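Local structure of PA0821 (7DRG) at residues 103-115 with 124-136. The protein is probably an immunity protein of the type VI secretion system, protecting its producer against a cognate VRR-NUC domain effector, a putative nuclease. Residues are numbered along the deposited sequence; the frame is centred on the assembly and turned at random.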
HETATM    1  N   MSE B 103      36.925 -24.291  -7.744  1.00 36.68           N
HETATM    2  CA  MSE B 103      36.622 -24.051  -6.341  1.00 31.35           C
HETATM    3  C   MSE B 103      36.707 -25.328  -5.525  1.00 32.54           C
HETATM    4  O   MSE B 103      36.506 -26.423  -6.051  1.00 35.60           O
HETATM    5  CB  MSE B 103      35.234 -23.419  -6.209  1.00 27.33           C
HETATM    6  CG  MSE B 103      35.090 -22.181  -7.062  1.00 26.66           C
HETATM    7 SE   MSE B 103      33.288 -21.428  -6.969  1.00 52.12          SE
HETATM    8  CE  MSE B 103      33.648 -19.907  -5.808  1.00 54.22           C
ATOM      9  N   ASP B 104      37.030 -25.192  -4.244  1.00 35.42           N
ATOM     10  CA  ASP B 104      37.019 -26.328  -3.338  1.00 30.22           C
ATOM     11  C   ASP B 104      35.984 -26.088  -2.240  1.00 26.21           C
ATOM     12  O   ASP B 104      35.202 -25.127  -2.283  1.00 27.42           O
ATOM     13  CB  ASP B 104      38.419 -26.605  -2.775  1.00 32.89           C
ATOM     14  CG  ASP B 104      39.013 -25.424  -2.011  1.00 38.93           C
ATOM     15  OD1 ASP B 104      38.268 -24.550  -1.517  1.00 36.38           O
ATOM     16  OD2 ASP B 104      40.261 -25.371  -1.905  1.00 45.09           O
ATOM     17  N   GLU B 105      35.982 -26.980  -1.249  1.00 28.19           N
ATOM     18  CA  GLU B 105      34.912 -26.990  -0.261  1.00 31.00           C
ATOM     19  C   GLU B 105      34.897 -25.740   0.608  1.00 29.66           C
ATOM     20  O   GLU B 105      33.857 -25.426   1.194  1.00 29.53           O
ATOM     21  CB  GLU B 105      35.014 -28.235   0.620  1.00 31.76           C
ATOM     22  CG  GLU B 105      36.298 -28.334   1.422  1.00 28.49           C
ATOM     23  CD  GLU B 105      37.335 -29.239   0.772  1.00 40.75           C
ATOM     24  OE1 GLU B 105      37.245 -29.488  -0.452  1.00 37.74           O
ATOM     25  OE2 GLU B 105      38.238 -29.714   1.495  1.00 42.12           O
ATOM     26  N   ASP B 106      36.010 -25.014   0.701  1.00 28.05           N
ATOM     27  CA  ASP B 106      36.047 -23.806   1.515  1.00 27.92           C
ATOM     28  C   ASP B 106      35.730 -22.536   0.737  1.00 30.68           C
ATOM     29  O   ASP B 106      35.734 -21.451   1.328  1.00 31.21           O
ATOM     30  CB  ASP B 106      37.411 -23.671   2.199  1.00 36.05           C
ATOM     31  CG  ASP B 106      37.540 -24.576   3.403  1.00 48.87           C
ATOM     32  OD1 ASP B 106      36.531 -24.754   4.120  1.00 50.01           O
ATOM     33  OD2 ASP B 106      38.642 -25.113   3.632  1.00 51.87           O
ATOM     34  N   ASP B 107      35.441 -22.634  -0.557  1.00 31.02           N
ATOM     35  CA  ASP B 107      34.982 -21.469  -1.298  1.00 28.53           C
ATOM     36  C   ASP B 107      33.480 -21.271  -1.109  1.00 25.74           C
ATOM     37  O   ASP B 107      32.731 -22.225  -0.879  1.00 26.58           O
ATOM     38  CB  ASP B 107      35.308 -21.612  -2.784  1.00 34.14           C
ATOM     39  CG  ASP B 107      36.788 -21.464  -3.067  1.00 38.88           C
ATOM     40  OD1 ASP B 107      37.404 -20.510  -2.544  1.00 45.59           O
ATOM     41  OD2 ASP B 107      37.335 -22.303  -3.809  1.00 36.69           O
ATOM     42  N   HIS B 108      33.053 -20.014  -1.186  1.00 27.30           N
ATOM     43  CA  HIS B 108      31.646 -19.647  -1.083  1.00 26.03           C
ATOM     44  C   HIS B 108      31.027 -19.639  -2.475  1.00 26.73           C
ATOM     45  O   HIS B 108      31.564 -19.019  -3.394  1.00 29.08           O
ATOM     46  CB  HIS B 108      31.518 -18.273  -0.411  1.00 23.86           C
ATOM     47  CG  HIS B 108      30.186 -17.607  -0.591  1.00 32.41           C
ATOM     48  ND1 HIS B 108      29.005 -18.150  -0.131  1.00 35.56           N
ATOM     49  CD2 HIS B 108      29.858 -16.420  -1.155  1.00 33.79           C
ATOM     50  CE1 HIS B 108      28.005 -17.334  -0.417  1.00 34.84           C
ATOM     51  NE2 HIS B 108      28.496 -16.275  -1.037  1.00 31.84           N
ATOM     52  N   LEU B 109      29.913 -20.347  -2.641  1.00 22.71           N
ATOM     53  CA  LEU B 109      29.222 -20.326  -3.924  1.00 22.19           C
ATOM     54  C   LEU B 109      28.429 -19.035  -4.035  1.00 19.94           C
ATOM     55  O   LEU B 109      27.583 -18.752  -3.183  1.00 21.45           O
ATOM     56  CB  LEU B 109      28.279 -21.514  -4.066  1.00 22.26           C
ATOM     57  CG  LEU B 109      28.867 -22.899  -3.864  1.00 23.01           C
ATOM     58  CD1 LEU B 109      27.905 -23.907  -4.436  1.00 22.12           C
ATOM     59  CD2 LEU B 109      30.230 -22.978  -4.510  1.00 31.46           C
ATOM     60  N   SER B 110      28.684 -18.263  -5.091  1.00 19.43           N
ATOM     61  CA  SER B 110      27.946 -17.018  -5.314  1.00 18.82           C
ATOM     62  C   SER B 110      27.772 -16.855  -6.821  1.00 24.05           C
ATOM     63  O   SER B 110      28.731 -16.523  -7.523  1.00 23.58           O
ATOM     64  CB  SER B 110      28.676 -15.825  -4.703  1.00 24.35           C
ATOM     65  OG  SER B 110      27.955 -14.621  -4.916  1.00 27.91           O
ATOM     66  N   PHE B 111      26.557 -17.107  -7.309  1.00 20.76           N
ATOM     67  CA  PHE B 111      26.253 -17.008  -8.733  1.00 18.57           C
ATOM     68  C   PHE B 111      24.828 -16.513  -8.872  1.00 24.64           C
ATOM     69  O   PHE B 111      23.893 -17.192  -8.434  1.00 26.60           O
ATOM     70  CB  PHE B 111      26.395 -18.359  -9.446  1.00 19.38           C
ATOM     71  CG  PHE B 111      27.765 -18.962  -9.348  1.00 21.26           C
ATOM     72  CD1 PHE B 111      28.766 -18.583 -10.227  1.00 21.21           C
ATOM     73  CD2 PHE B 111      28.046 -19.921  -8.385  1.00 22.12           C
ATOM     74  CE1 PHE B 111      30.025 -19.141 -10.143  1.00 23.76           C
ATOM     75  CE2 PHE B 111      29.311 -20.480  -8.291  1.00 21.58           C
ATOM     76  CZ  PHE B 111      30.299 -20.089  -9.172  1.00 24.90           C
ATOM     77  N   CYS B 112      24.654 -15.355  -9.495  1.00 18.03           N
ATOM     78  CA  CYS B 112      23.320 -14.801  -9.706  1.00 18.79           C
ATOM     79  C   CYS B 112      23.173 -14.415 -11.172  1.00 21.61           C
ATOM     80  O   CYS B 112      23.734 -13.404 -11.608  1.00 22.84           O
ATOM     81  CB  CYS B 112      23.078 -13.603  -8.795  1.00 18.48           C
ATOM     82  SG  CYS B 112      21.412 -12.961  -8.965  1.00 27.91           S
ATOM     83  N   TYR B 113      22.427 -15.222 -11.925  1.00 15.74           N
ATOM     84  CA  TYR B 113      22.124 -14.939 -13.320  1.00 17.37           C
ATOM     85  C   TYR B 113      20.820 -14.163 -13.388  1.00 19.45           C
ATOM     86  O   TYR B 113      19.814 -14.582 -12.800  1.00 18.26           O
ATOM     87  CB  TYR B 113      21.978 -16.227 -14.128  1.00 16.18           C
ATOM     88  CG  TYR B 113      23.239 -17.052 -14.271  1.00 16.93           C
ATOM     89  CD1 TYR B 113      23.580 -18.008 -13.320  1.00 18.25           C
ATOM     90  CD2 TYR B 113      24.068 -16.891 -15.372  1.00 19.13           C
ATOM     91  CE1 TYR B 113      24.729 -18.790 -13.468  1.00 20.05           C
ATOM     92  CE2 TYR B 113      25.216 -17.673 -15.528  1.00 19.32           C
ATOM     93  CZ  TYR B 113      25.536 -18.604 -14.570  1.00 24.23           C
ATOM     94  OH  TYR B 113      26.666 -19.373 -14.726  1.00 24.22           O
ATOM     95  N   THR B 114      20.833 -13.042 -14.109  1.00 20.74           N
ATOM     96  CA  THR B 114      19.647 -12.201 -14.226  1.00 21.38           C
ATOM     97  C   THR B 114      19.369 -11.895 -15.692  1.00 20.77           C
ATOM     98  O   THR B 114      20.184 -12.163 -16.574  1.00 20.68           O
ATOM     99  CB  THR B 114      19.793 -10.888 -13.444  1.00 23.49           C
ATOM    100  OG1 THR B 114      20.780 -10.057 -14.069  1.00 28.73           O
ATOM    101  CG2 THR B 114      20.181 -11.145 -11.994  1.00 23.07           C
ATOM    102  N   SER B 115      18.197 -11.301 -15.939  1.00 20.85           N
ATOM    103  CA  SER B 115      17.760 -10.977 -17.292  1.00 22.28           C
ATOM    104  C   SER B 115      17.434  -9.499 -17.466  1.00 21.38           C
ATOM    105  O   SER B 115      16.831  -9.126 -18.477  1.00 21.37           O
ATOM    106  CB  SER B 115      16.534 -11.820 -17.678  1.00 18.99           C
ATOM    107  OG  SER B 115      15.448 -11.543 -16.804  1.00 21.38           O
ATOM    108  N   ALA B 124      12.961 -10.787 -14.818  1.00 16.62           N
ATOM    109  CA  ALA B 124      11.999 -11.832 -14.489  1.00 16.72           C
ATOM    110  C   ALA B 124      12.583 -13.237 -14.555  1.00 18.46           C
ATOM    111  O   ALA B 124      11.992 -14.154 -13.982  1.00 18.44           O
ATOM    112  CB  ALA B 124      10.785 -11.731 -15.417  1.00 21.74           C
ATOM    113  N   TRP B 125      13.721 -13.423 -15.219  1.00 17.25           N
ATOM    114  CA  TRP B 125      14.443 -14.689 -15.218  1.00 17.05           C
ATOM    115  C   TRP B 125      15.576 -14.589 -14.207  1.00 19.17           C
ATOM    116  O   TRP B 125      16.328 -13.609 -14.217  1.00 21.64           O
ATOM    117  CB  TRP B 125      15.027 -15.007 -16.596  1.00 18.51           C
ATOM    118  CG  TRP B 125      14.034 -15.230 -17.704  1.00 16.65           C
ATOM    119  CD1 TRP B 125      13.547 -14.297 -18.565  1.00 23.07           C
ATOM    120  CD2 TRP B 125      13.460 -16.484 -18.100  1.00 20.84           C
ATOM    121  NE1 TRP B 125      12.687 -14.886 -19.464  1.00 23.58           N
ATOM    122  CE2 TRP B 125      12.617 -16.227 -19.198  1.00 21.41           C
ATOM    123  CE3 TRP B 125      13.568 -17.793 -17.625  1.00 19.70           C
ATOM    124  CZ2 TRP B 125      11.883 -17.231 -19.830  1.00 22.51           C
ATOM    125  CZ3 TRP B 125      12.841 -18.793 -18.256  1.00 23.68           C
ATOM    126  CH2 TRP B 125      12.011 -18.503 -19.348  1.00 25.02           C
ATOM    127  N   LEU B 126      15.695 -15.592 -13.343  1.00 17.18           N
ATOM    128  CA  LEU B 126      16.678 -15.566 -12.267  1.00 15.90           C
ATOM    129  C   LEU B 126      17.161 -16.979 -11.982  1.00 17.39           C
ATOM    130  O   LEU B 126      16.366 -17.922 -11.987  1.00 16.26           O
ATOM    131  CB  LEU B 126      16.080 -14.971 -10.989  1.00 18.02           C
ATOM    132  CG  LEU B 126      16.932 -15.078  -9.724  1.00 20.08           C
ATOM    133  CD1 LEU B 126      17.996 -14.003  -9.744  1.00 22.87           C
ATOM    134  CD2 LEU B 126      16.071 -14.991  -8.465  1.00 24.60           C
ATOM    135  N   PHE B 127      18.462 -17.122 -11.727  1.00 15.78           N
ATOM    136  CA  PHE B 127      18.998 -18.353 -11.151  1.00 16.29           C
ATOM    137  C   PHE B 127      20.105 -17.921 -10.204  1.00 15.45           C
ATOM    138  O   PHE B 127      21.128 -17.406 -10.654  1.00 16.69           O
ATOM    139  CB  PHE B 127      19.521 -19.301 -12.234  1.00 18.11           C
ATOM    140  CG  PHE B 127      19.863 -20.681 -11.735  1.00 15.51           C
ATOM    141  CD1 PHE B 127      21.137 -20.967 -11.256  1.00 18.11           C
ATOM    142  CD2 PHE B 127      18.925 -21.706 -11.776  1.00 17.52           C
ATOM    143  CE1 PHE B 127      21.469 -22.243 -10.820  1.00 21.11           C
ATOM    144  CE2 PHE B 127      19.266 -22.996 -11.344  1.00 16.47           C
ATOM    145  CZ  PHE B 127      20.518 -23.256 -10.860  1.00 17.75           C
ATOM    146  N   ASP B 128      19.897 -18.118  -8.904  1.00 14.73           N
ATOM    147  CA  ASP B 128      20.750 -17.523  -7.879  1.00 15.64           C
ATOM    148  C   ASP B 128      21.180 -18.603  -6.896  1.00 19.67           C
ATOM    149  O   ASP B 128      20.336 -19.165  -6.193  1.00 19.16           O
ATOM    150  CB  ASP B 128      19.981 -16.404  -7.162  1.00 16.76           C
ATOM    151  CG  ASP B 128      20.822 -15.622  -6.172  1.00 32.21           C
ATOM    152  OD1 ASP B 128      21.958 -16.019  -5.851  1.00 37.07           O
ATOM    153  OD2 ASP B 128      20.322 -14.578  -5.707  1.00 37.67           O
ATOM    154  N   ILE B 129      22.487 -18.873  -6.826  1.00 17.33           N
ATOM    155  CA  ILE B 129      23.050 -19.824  -5.874  1.00 16.41           C
ATOM    156  C   ILE B 129      23.787 -19.057  -4.792  1.00 17.48           C
ATOM    157  O   ILE B 129      24.635 -18.209  -5.095  1.00 20.32           O
ATOM    158  CB  ILE B 129      24.015 -20.814  -6.545  1.00 19.40           C
ATOM    159  CG1 ILE B 129      23.291 -21.653  -7.594  1.00 21.03           C
ATOM    160  CG2 ILE B 129      24.664 -21.713  -5.488  1.00 21.38           C
ATOM    161  CD1 ILE B 129      24.266 -22.382  -8.510  1.00 25.47           C
ATOM    162  N   TYR B 130      23.483 -19.368  -3.537  1.00 16.86           N
ATOM    163  CA  TYR B 130      24.201 -18.817  -2.389  1.00 21.36           C
ATOM    164  C   TYR B 130      24.625 -20.004  -1.529  1.00 19.22           C
ATOM    165  O   TYR B 130      23.794 -20.604  -0.842  1.00 18.27           O
ATOM    166  CB  TYR B 130      23.322 -17.827  -1.633  1.00 17.25           C
ATOM    167  CG  TYR B 130      23.938 -17.247  -0.382  1.00 24.69           C
ATOM    168  CD1 TYR B 130      24.728 -16.116  -0.443  1.00 30.75           C
ATOM    169  CD2 TYR B 130      23.688 -17.813   0.859  1.00 29.24           C
ATOM    170  CE1 TYR B 130      25.280 -15.574   0.698  1.00 31.29           C
ATOM    171  CE2 TYR B 130      24.232 -17.280   2.003  1.00 28.90           C
ATOM    172  CZ  TYR B 130      25.030 -16.164   1.914  1.00 27.59           C
ATOM    173  OH  TYR B 130      25.583 -15.617   3.050  1.00 40.02           O
ATOM    174  N   GLY B 131      25.912 -20.357  -1.580  1.00 17.92           N
ATOM    175  CA  GLY B 131      26.370 -21.597  -0.986  1.00 19.39           C
ATOM    176  C   GLY B 131      27.404 -21.415   0.103  1.00 20.15           C
ATOM    177  O   GLY B 131      28.437 -20.784  -0.131  1.00 24.37           O
ATOM    178  N   LYS B 132      27.138 -21.955   1.291  1.00 19.20           N
ATOM    179  CA  LYS B 132      28.026 -21.757   2.433  1.00 18.39           C
ATOM    180  C   LYS B 132      29.317 -22.548   2.268  1.00 24.49           C
ATOM    181  O   LYS B 132      29.336 -23.634   1.682  1.00 24.04           O
ATOM    182  CB  LYS B 132      27.335 -22.174   3.730  1.00 21.77           C
ATOM    183  CG  LYS B 132      25.967 -21.526   3.940  1.00 21.87           C
ATOM    184  CD  LYS B 132      26.066 -20.008   3.855  1.00 24.75           C
ATOM    185  CE  LYS B 132      26.793 -19.443   5.058  1.00 27.35           C
ATOM    186  NZ  LYS B 132      26.959 -17.958   4.968  1.00 31.38           N
ATOM    187  N   ARG B 133      30.400 -21.997   2.818  1.00 23.86           N
ATOM    188  CA  ARG B 133      31.685 -22.682   2.826  1.00 22.26           C
ATOM    189  C   ARG B 133      31.658 -23.864   3.787  1.00 24.18           C
ATOM    190  O   ARG B 133      30.884 -23.896   4.749  1.00 24.82           O
ATOM    191  CB  ARG B 133      32.803 -21.723   3.246  1.00 27.36           C
ATOM    192  CG  ARG B 133      32.828 -20.417   2.494  1.00 26.07           C
ATOM    193  CD  ARG B 133      33.707 -19.418   3.228  1.00 32.23           C
ATOM    194  NE  ARG B 133      33.669 -18.094   2.623  1.00 31.42           N
ATOM    195  CZ  ARG B 133      34.483 -17.699   1.650  1.00 35.28           C
ATOM    196  NH1 ARG B 133      35.393 -18.530   1.165  1.00 36.24           N
ATOM    197  NH2 ARG B 133      34.384 -16.470   1.158  1.00 36.78           N
ATOM    198  N   SER B 134      32.542 -24.835   3.531  1.00 22.61           N
ATOM    199  CA  SER B 134      32.619 -26.010   4.390  1.00 25.37           C
ATOM    200  C   SER B 134      32.800 -25.628   5.856  1.00 26.57           C
ATOM    201  O   SER B 134      32.114 -26.165   6.732  1.00 26.27           O
ATOM    202  CB  SER B 134      33.762 -26.919   3.928  1.00 26.20           C
ATOM    203  OG  SER B 134      34.008 -27.948   4.869  1.00 35.51           O
ATOM    204  N   TRP B 135      33.729 -24.704   6.148  1.00 27.87           N
ATOM    205  CA  TRP B 135      33.973 -24.347   7.545  1.00 28.18           C
ATOM    206  C   TRP B 135      32.818 -23.558   8.134  1.00 25.72           C
ATOM    207  O   TRP B 135      32.545 -23.669   9.334  1.00 28.84           O
ATOM    208  CB  TRP B 135      35.276 -23.558   7.698  1.00 25.83           C
ATOM    209  CG  TRP B 135      35.315 -22.233   6.999  1.00 27.43           C
ATOM    210  CD1 TRP B 135      35.880 -21.974   5.788  1.00 27.84           C
ATOM    211  CD2 TRP B 135      34.804 -20.977   7.479  1.00 25.38           C
ATOM    212  NE1 TRP B 135      35.747 -20.647   5.476  1.00 30.06           N
ATOM    213  CE2 TRP B 135      35.090 -20.010   6.496  1.00 28.33           C
ATOM    214  CE3 TRP B 135      34.122 -20.579   8.636  1.00 26.96           C
ATOM    215  CZ2 TRP B 135      34.730 -18.675   6.633  1.00 27.84           C
ATOM    216  CZ3 TRP B 135      33.762 -19.248   8.774  1.00 29.44           C
ATOM    217  CH2 TRP B 135      34.063 -18.308   7.775  1.00 27.89           C
ATOM    218  N   GLN B 136      32.125 -22.768   7.311  1.00 27.33           N
ATOM    219  CA  GLN B 136      30.927 -22.080   7.779  1.00 26.32           C
ATOM    220  C   GLN B 136      29.865 -23.079   8.207  1.00 22.92           C
ATOM    221  O   GLN B 136      29.240 -22.923   9.264  1.00 27.77           O
ATOM    222  CB  GLN B 136      30.393 -21.157   6.685  1.00 29.49           C
ATOM    223  CG  GLN B 136      31.152 -19.846   6.584  1.00 30.61           C
ATOM    224  CD  GLN B 136      30.729 -18.998   5.398  1.00 33.63           C
ATOM    225  OE1 GLN B 136      30.197 -19.505   4.411  1.00 29.49           O
ATOM    226  NE2 GLN B 136      30.964 -17.696   5.492  1.00 32.59           N
TER
HETATM  227  O   HOH W   1      30.267 -23.640  -0.948  1.00 26.91           O
HETATM  228  O   HOH W   2      38.243 -19.059  -0.333  1.00 50.30           O
HETATM  229  O   HOH W   3      16.618 -11.325 -13.287  1.00 35.20           O
HETATM  230  O   HOH W   4      13.358  -9.685 -17.574  1.00 39.78           O
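L109, F111 and Y113 pair with G131, I129 and F127 across an antiparallel beta hairpin, strands 109-114 and 126-131, in this protein of the type VI immunity family for VRR-NUC effectors. Strand 75-77 pairs with the C-terminal part of 109-114, and strand 144-151 with 126-131. On the tightly packed face L109, F111 and Y113 touch helix 96-101, and L109 also reaches helix 52-69, where the rings of Y113 and F127 both meet F62. On the same face CG2 of I129 lies 3.9 Å from CB of L109. That CB also lies against the backbone of G131, 3.6 Å from its CA, where the glycine has no side chain.

On the other face S110, C112, D128 and Y130 are partly exposed, while L126 and T114 toward the far end are buried. SG of C112 meets CD1 of L126 at 3.7 Å, and OG of S110 turns to the backbone N of E79. Near Y130, H108 swings CG anti to its backbone N (chi1 163°), bringing CE1 over one face of the Y130 ring in an offset edge-to-face pair, planes 75° apart.

Beyond the strands lies the polar loop end. An Asx turn at D104 and a type I turn over D104-D107 present E105 O to S134 N at the start of helix 134-139 (2.7 Å). The extended R133 lays its guanidinium over CB of H108 and gives NH1 to D106 O, in the plane of both groups, at 2.9 Å. Between this end and the strands, G131 O accepts from H108 ND1 (2.7 Å) and L109 N, which approach from opposite faces of its carbonyl plane.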